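Side-chain contacts in 65 kDa virulence protein (Salmonella typhimurium, PDB 2GWM), which probably transfers ADP-ribose from NAD+ to an arginine of host actin, the chain here being its C-terminal ADP-ribosyltransferase domain, and so blocks actin polymerization: residues A[8-11]-A[12-16]; A[58-61]-A[62-66]. All coordinates share one frame; numbering follows the deposited sequence.

Contacts 1 and 2 are local, each lying within one helix, 3-24 and 50-69 respectively, and their centres are 11 Å apart. The two helices meet through these segments: Tyr10 CE2 lies 3.2 Å from Tyr60 OH, and Leu8 CD1 and Tyr11 CB pack on Ile64 CG2. Contact 1 is the nearer to the predicted catalytic residues, with the Ser12 side chain about 5 Å from that of Glu148 and the Tyr11 side chain about 6 Å from that of Ser111. From Ile64 of contact 2 the corresponding distances are about 10 Å and 11 Å. A sulfate ion, probably from the crystallisation liquor, lies about 5 Å from the Tyr10 side chain.

Contact 1 (A[8-11]-A[12-16])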
ATOM      1  N   LEU A   8      -8.401  -7.036   9.981  1.00 18.70           N
ATOM      2  CA  LEU A   8      -7.199  -6.285   9.627  1.00 19.11           C
ATOM      3  C   LEU A   8      -5.934  -7.001  10.019  1.00 18.70           C
ATOM      4  O   LEU A   8      -4.926  -7.012   9.266  1.00 19.05           O
ATOM      5  CB  LEU A   8      -7.254  -4.897  10.292  1.00 19.79           C
ATOM      6  CG  LEU A   8      -6.006  -3.979  10.065  1.00 20.27           C
ATOM      7  CD1 LEU A   8      -5.813  -3.732   8.586  1.00 19.13           C
ATOM      8  CD2 LEU A   8      -6.262  -2.697  10.810  1.00 20.25           C
ATOM      9  N   ARG A   9      -5.913  -7.619  11.189  1.00 20.09           N
ATOM     10  CA  ARG A   9      -4.762  -8.455  11.573  1.00 20.26           C
ATOM     11  C   ARG A   9      -4.516  -9.547  10.546  1.00 19.83           C
ATOM     12  O   ARG A   9      -3.381  -9.787  10.140  1.00 20.64           O
ATOM     13  CB  ARG A   9      -4.977  -9.080  12.959  1.00 20.74           C
ATOM     14  CG  ARG A   9      -4.973  -8.093  14.133  1.00 22.25           C
ATOM     15  CD  ARG A   9      -5.157  -8.821  15.490  1.00 26.61           C
ATOM     16  NE  ARG A   9      -5.040  -7.885  16.589  1.00 29.07           N
ATOM     17  CZ  ARG A   9      -3.888  -7.409  17.081  1.00 34.33           C
ATOM     18  NH1 ARG A   9      -2.698  -7.808  16.622  1.00 33.56           N
ATOM     19  NH2 ARG A   9      -3.928  -6.514  18.072  1.00 40.02           N
ATOM     20  N   TYR A  10      -5.585 -10.203  10.092  1.00 20.39           N
ATOM     21  CA  TYR A  10      -5.452 -11.260   9.094  1.00 20.19           C
ATOM     22  C   TYR A  10      -4.949 -10.719   7.762  1.00 19.99           C
ATOM     23  O   TYR A  10      -4.110 -11.324   7.123  1.00 20.32           O
ATOM     24  CB  TYR A  10      -6.815 -11.941   8.910  1.00 20.97           C
ATOM     25  CG  TYR A  10      -6.760 -13.051   7.921  1.00 20.92           C
ATOM     26  CD1 TYR A  10      -6.438 -14.325   8.304  1.00 24.04           C
ATOM     27  CD2 TYR A  10      -7.042 -12.820   6.580  1.00 19.62           C
ATOM     28  CE1 TYR A  10      -6.374 -15.332   7.382  1.00 24.02           C
ATOM     29  CE2 TYR A  10      -6.954 -13.810   5.641  1.00 20.52           C
ATOM     30  CZ  TYR A  10      -6.669 -15.086   6.045  1.00 24.63           C
ATOM     31  OH  TYR A  10      -6.632 -16.151   5.155  1.00 26.66           O
ATOM     32  N   TYR A  11      -5.481  -9.588   7.319  1.00 18.86           N
ATOM     33  CA  TYR A  11      -4.984  -8.860   6.158  1.00 19.25           C
ATOM     34  C   TYR A  11      -3.463  -8.711   6.259  1.00 19.53           C
ATOM     35  O   TYR A  11      -2.744  -9.011   5.322  1.00 19.96           O
ATOM     36  CB  TYR A  11      -5.639  -7.461   6.099  1.00 19.30           C
ATOM     37  CG  TYR A  11      -4.963  -6.643   5.041  1.00 20.35           C
ATOM     38  CD1 TYR A  11      -5.366  -6.701   3.725  1.00 20.85           C
ATOM     39  CD2 TYR A  11      -3.889  -5.838   5.360  1.00 21.91           C
ATOM     40  CE1 TYR A  11      -4.679  -5.971   2.736  1.00 21.60           C
ATOM     41  CE2 TYR A  11      -3.198  -5.131   4.359  1.00 21.86           C
ATOM     42  CZ  TYR A  11      -3.582  -5.213   3.072  1.00 23.14           C
ATOM     43  OH  TYR A  11      -2.864  -4.503   2.107  1.00 23.94           O
ATOM     44  N   SER A  12      -3.016  -8.168   7.378  1.00 19.67           N
ATOM     45  CA  SER A  12      -1.577  -7.914   7.581  1.00 18.93           C
ATOM     46  C   SER A  12      -0.744  -9.205   7.490  1.00 20.05           C
ATOM     47  O   SER A  12       0.334  -9.223   6.912  1.00 20.35           O
ATOM     48  CB  SER A  12      -1.356  -7.172   8.911  1.00 19.56           C
ATOM     49  OG  SER A  12       0.023  -7.014   9.220  1.00 21.79           O
ATOM     50  N   ALA A  13      -1.243 -10.263   8.110  1.00 19.67           N
ATOM     51  CA  ALA A  13      -0.527 -11.533   8.128  1.00 21.12           C
ATOM     52  C   ALA A  13      -0.481 -12.207   6.775  1.00 22.28           C
ATOM     53  O   ALA A  13       0.554 -12.742   6.362  1.00 21.76           O
ATOM     54  CB  ALA A  13      -1.190 -12.451   9.076  1.00 21.33           C
ATOM     55  N   GLN A  14      -1.616 -12.226   6.092  1.00 22.32           N
ATOM     56  CA  GLN A  14      -1.724 -13.018   4.875  1.00 23.53           C
ATOM     57  C   GLN A  14      -2.759 -12.559   3.866  1.00 22.31           C
ATOM     58  O   GLN A  14      -2.595 -12.847   2.679  1.00 23.64           O
ATOM     59  CB  GLN A  14      -2.002 -14.471   5.229  1.00 24.86           C
ATOM     60  CG  GLN A  14      -3.264 -14.668   6.034  1.00 27.77           C
ATOM     61  CD  GLN A  14      -3.252 -16.065   6.627  1.00 29.43           C
ATOM     62  OE1 GLN A  14      -3.237 -17.002   5.871  1.00 31.36           O
ATOM     63  NE2 GLN A  14      -3.146 -16.203   7.974  1.00 32.65           N
ATOM     64  N   GLY A  15      -3.821 -11.882   4.284  1.00 21.86           N
ATOM     65  CA  GLY A  15      -4.873 -11.602   3.359  1.00 21.68           C
ATOM     66  C   GLY A  15      -4.442 -10.632   2.302  1.00 21.53           C
ATOM     67  O   GLY A  15      -5.014 -10.609   1.220  1.00 21.95           O
ATOM     68  N   TYR A  16      -3.425  -9.823   2.605  1.00 21.07           N
ATOM     69  CA  TYR A  16      -2.951  -8.829   1.639  1.00 20.71           C
ATOM     70  C   TYR A  16      -2.563  -9.471   0.321  1.00 22.22           C
ATOM     71  O   TYR A  16      -2.740  -8.851  -0.727  1.00 25.19           O
ATOM     72  CB  TYR A  16      -1.746  -8.066   2.233  1.00 20.20           C
ATOM     73  CG  TYR A  16      -0.495  -8.867   2.328  1.00 21.94           C
ATOM     74  CD1 TYR A  16       0.324  -9.014   1.224  1.00 26.27           C
ATOM     75  CD2 TYR A  16      -0.193  -9.600   3.465  1.00 21.87           C
ATOM     76  CE1 TYR A  16       1.416  -9.803   1.270  1.00 25.58           C
ATOM     77  CE2 TYR A  16       0.884 -10.422   3.517  1.00 22.58           C
ATOM     78  CZ  TYR A  16       1.690 -10.506   2.408  1.00 25.34           C
ATOM     79  OH  TYR A  16       2.747 -11.341   2.490  1.00 28.04           O
TER
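Tyr11 and Tyr16 meet five residues apart on helix 3-24, where the turn widens to pi type. With Tyr11 CG anti to the backbone N, the ring runs beside the following turn. Tyr11 CD2 is 3.2 Å from Ser12 N, a closeness that owes much to the two residues being neighbours in the chain. Across the ring from CD2, Tyr11 CE1 comes 3.5 Å from Tyr16 CA, and at the hydroxyl end Tyr11 CZ is 3.5 Å from Tyr16 CB. That CB sits over one face, offset toward the rim, in a CH-pi contact 23° off the ring normal. The tip, OH, also lies near Tyr16 CB, but its hydrogen bond goes to Asn20 OD1. The Tyr16 side chain crosses that of Tyr11 at about a right angle and presents its ring edge to Tyr11 O, with Tyr16 CD2 3.2 Å from this oxygen.

The backbone evidence for the wide turn is the change of partners: Ser12 N and Ala13 N bond four residues back, to Leu8 O and Arg9 O, whereas Gly15 N and Tyr16 N bond five back, to Tyr10 O and Tyr11 O. Tyr10 O also accepts from Gln14 N. Gln14 puts CG between its backbone N and carbonyl carbon (chi1 59°), which lays the extended chain over a face of Tyr10. Gln14 CG stands 3.6 Å from the Tyr10 ring centroid in a second CH-pi contact, and the amide follows nearly flat, 12° from the ring plane, with Gln14 CD 3.3 Å from Tyr10 CE1. Tyr10 OH is held by Thr36 OG1.

In the fold, Leu8 and Tyr11 pack against Ile64 of helix 50-69 and Leu150 of strand 149-151, while Ser12 OG bonds to His142 N in a loop.

Contact 2 (A[58-61]-A[62-66]); sequences SVYI and NDIAE
Ile64 reaches back one helical turn to Tyr60, and its CD1 does the touching. This methyl stands over one face of the Tyr60 ring, 4.0 Å from the centroid and 24° off the normal, offset toward the rim; the nearest ring atom, CE1, is 3.7 Å away. The geometry is that of a CH-pi contact between residues i and i+4. Two torsions bring the pair together: Tyr60 CG is anti to its own N (chi1 172°), whereas Ile64 CG1 is anti to its carbonyl carbon, which sends the CG1-CD1 branch back toward the preceding turn. On the way Ile64 CG1 passes 3.4 Å from Tyr60 O, the oxygen that accepts the Ile64 N-H.

Regular alpha-helical bonds fix this spacing, running from Asn62 N to Ser58 O, Asp63 N to Val59 O, Ile64 N to Tyr60 O and Ala65 N to Ile61 O. The exposed Asn62 also folds back, with Asn62 CG 3.1 Å from Ser58 O. Its ND2 is equally near that oxygen, but the angle is too poor for a hydrogen bond; Asn62 N is the atom that bonds to Ser58 O. Asp63 lies beside Val59, with Asp63 CG 3.5 Å from Val59 O.

Further out, Tyr60 touches Ile19 of helix 3-24 and Thr36 and Leu37 of helix 30-39, while Ile61 and Ile64 both touch Phe109. The carboxylate of Asp63 takes hydrogen bonds with Tyr42 OH through OD2 and with Gln4 NE2 through OD1. The helix is thus joined to its surroundings both by apolar and aromatic contact, through Tyr60, Ile61 and Ile64, and by the polar bonds of Asp63, which would probably help to stabilise a negative charge there.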
ATOM      1  N   SER A  58     -16.678  -8.448  -0.617  1.00 19.09           N
ATOM      2  CA  SER A  58     -16.980  -7.082  -0.214  1.00 19.04           C
ATOM      3  C   SER A  58     -17.040  -6.902   1.262  1.00 18.94           C
ATOM      4  O   SER A  58     -16.486  -5.962   1.814  1.00 19.07           O
ATOM      5  CB  SER A  58     -18.295  -6.615  -0.851  1.00 20.71           C
ATOM      6  OG  SER A  58     -18.197  -6.592  -2.306  1.00 24.94           O
ATOM      7  N   VAL A  59     -17.761  -7.797   1.947  1.00 18.33           N
ATOM      8  CA  VAL A  59     -17.869  -7.661   3.371  1.00 19.15           C
ATOM      9  C   VAL A  59     -16.485  -7.797   4.073  1.00 18.24           C
ATOM     10  O   VAL A  59     -16.168  -7.100   5.027  1.00 19.05           O
ATOM     11  CB  VAL A  59     -18.848  -8.737   3.956  1.00 19.84           C
ATOM     12  CG1 VAL A  59     -19.061  -8.438   5.432  1.00 20.53           C
ATOM     13  CG2 VAL A  59     -20.178  -8.738   3.221  1.00 19.73           C
ATOM     14  N   TYR A  60     -15.710  -8.771   3.639  1.00 18.67           N
ATOM     15  CA  TYR A  60     -14.372  -9.032   4.145  1.00 18.46           C
ATOM     16  C   TYR A  60     -13.464  -7.777   3.989  1.00 19.77           C
ATOM     17  O   TYR A  60     -12.853  -7.321   4.930  1.00 20.08           O
ATOM     18  CB  TYR A  60     -13.869 -10.204   3.333  1.00 19.54           C
ATOM     19  CG  TYR A  60     -12.410 -10.593   3.512  1.00 18.64           C
ATOM     20  CD1 TYR A  60     -11.784 -10.600   4.754  1.00 21.06           C
ATOM     21  CD2 TYR A  60     -11.656 -10.874   2.392  1.00 22.43           C
ATOM     22  CE1 TYR A  60     -10.440 -10.946   4.872  1.00 21.87           C
ATOM     23  CE2 TYR A  60     -10.312 -11.218   2.491  1.00 23.94           C
ATOM     24  CZ  TYR A  60      -9.719 -11.251   3.737  1.00 22.02           C
ATOM     25  OH  TYR A  60      -8.391 -11.580   3.807  1.00 22.32           O
ATOM     26  N   ILE A  61     -13.450  -7.224   2.790  1.00 19.11           N
ATOM     27  CA  ILE A  61     -12.679  -6.002   2.518  1.00 18.68           C
ATOM     28  C   ILE A  61     -13.178  -4.881   3.414  1.00 19.21           C
ATOM     29  O   ILE A  61     -12.396  -4.120   4.002  1.00 18.29           O
ATOM     30  CB  ILE A  61     -12.804  -5.621   1.027  1.00 20.04           C
ATOM     31  CG1 ILE A  61     -12.006  -6.677   0.271  1.00 24.17           C
ATOM     32  CG2 ILE A  61     -12.185  -4.283   0.771  1.00 23.12           C
ATOM     33  CD1 ILE A  61     -12.334  -6.717  -1.136  1.00 28.28           C
ATOM     34  N   ASN A  62     -14.497  -4.721   3.509  1.00 19.00           N
ATOM     35  CA  ASN A  62     -15.035  -3.659   4.319  1.00 18.01           C
ATOM     36  C   ASN A  62     -14.697  -3.873   5.771  1.00 18.17           C
ATOM     37  O   ASN A  62     -14.564  -2.897   6.507  1.00 18.17           O
ATOM     38  CB  ASN A  62     -16.541  -3.582   4.121  1.00 17.66           C
ATOM     39  CG  ASN A  62     -16.934  -3.068   2.736  1.00 16.83           C
ATOM     40  OD1 ASN A  62     -16.150  -2.331   2.124  1.00 21.68           O
ATOM     41  ND2 ASN A  62     -18.144  -3.350   2.285  1.00 17.87           N
ATOM     42  N   ASP A  63     -14.631  -5.134   6.233  1.00 18.70           N
ATOM     43  CA  ASP A  63     -14.250  -5.347   7.614  1.00 17.97           C
ATOM     44  C   ASP A  63     -12.814  -4.832   7.821  1.00 18.77           C
ATOM     45  O   ASP A  63     -12.533  -4.266   8.834  1.00 18.79           O
ATOM     46  CB  ASP A  63     -14.306  -6.832   7.963  1.00 19.10           C
ATOM     47  CG  ASP A  63     -15.680  -7.263   8.492  1.00 18.31           C
ATOM     48  OD1 ASP A  63     -16.450  -6.426   8.941  1.00 18.79           O
ATOM     49  OD2 ASP A  63     -15.922  -8.506   8.468  1.00 19.42           O
ATOM     50  N   ILE A  64     -11.907  -5.226   6.938  1.00 19.18           N
ATOM     51  CA  ILE A  64     -10.520  -4.794   7.057  1.00 18.94           C
ATOM     52  C   ILE A  64     -10.429  -3.267   7.033  1.00 18.20           C
ATOM     53  O   ILE A  64      -9.734  -2.694   7.900  1.00 19.27           O
ATOM     54  CB  ILE A  64      -9.697  -5.356   5.861  1.00 18.63           C
ATOM     55  CG1 ILE A  64      -9.616  -6.900   5.903  1.00 20.52           C
ATOM     56  CG2 ILE A  64      -8.313  -4.723   5.906  1.00 19.66           C
ATOM     57  CD1 ILE A  64      -9.204  -7.471   4.609  1.00 20.70           C
ATOM     58  N   ALA A  65     -11.148  -2.606   6.119  1.00 18.38           N
ATOM     59  CA  ALA A  65     -11.099  -1.158   6.003  1.00 18.99           C
ATOM     60  C   ALA A  65     -11.642  -0.503   7.260  1.00 18.96           C
ATOM     61  O   ALA A  65     -11.170   0.546   7.711  1.00 20.23           O
ATOM     62  CB  ALA A  65     -11.798  -0.704   4.790  1.00 19.78           C
ATOM     63  N   GLU A  66     -12.750  -1.052   7.805  1.00 18.52           N
ATOM     64  CA  GLU A  66     -13.337  -0.472   9.010  1.00 18.40           C
ATOM     65  C   GLU A  66     -12.396  -0.681  10.195  1.00 18.54           C
ATOM     66  O   GLU A  66     -12.261   0.243  11.009  1.00 19.07           O
ATOM     67  CB  GLU A  66     -14.695  -1.083   9.280  1.00 19.78           C
ATOM     68  CG  GLU A  66     -15.281  -0.683  10.615  1.00 20.02           C
ATOM     69  CD  GLU A  66     -15.545   0.766  10.782  1.00 23.90           C
ATOM     70  OE1 GLU A  66     -15.705   1.442   9.730  1.00 27.97           O
ATOM     71  OE2 GLU A  66     -15.563   1.215  11.977  1.00 28.64           O
TER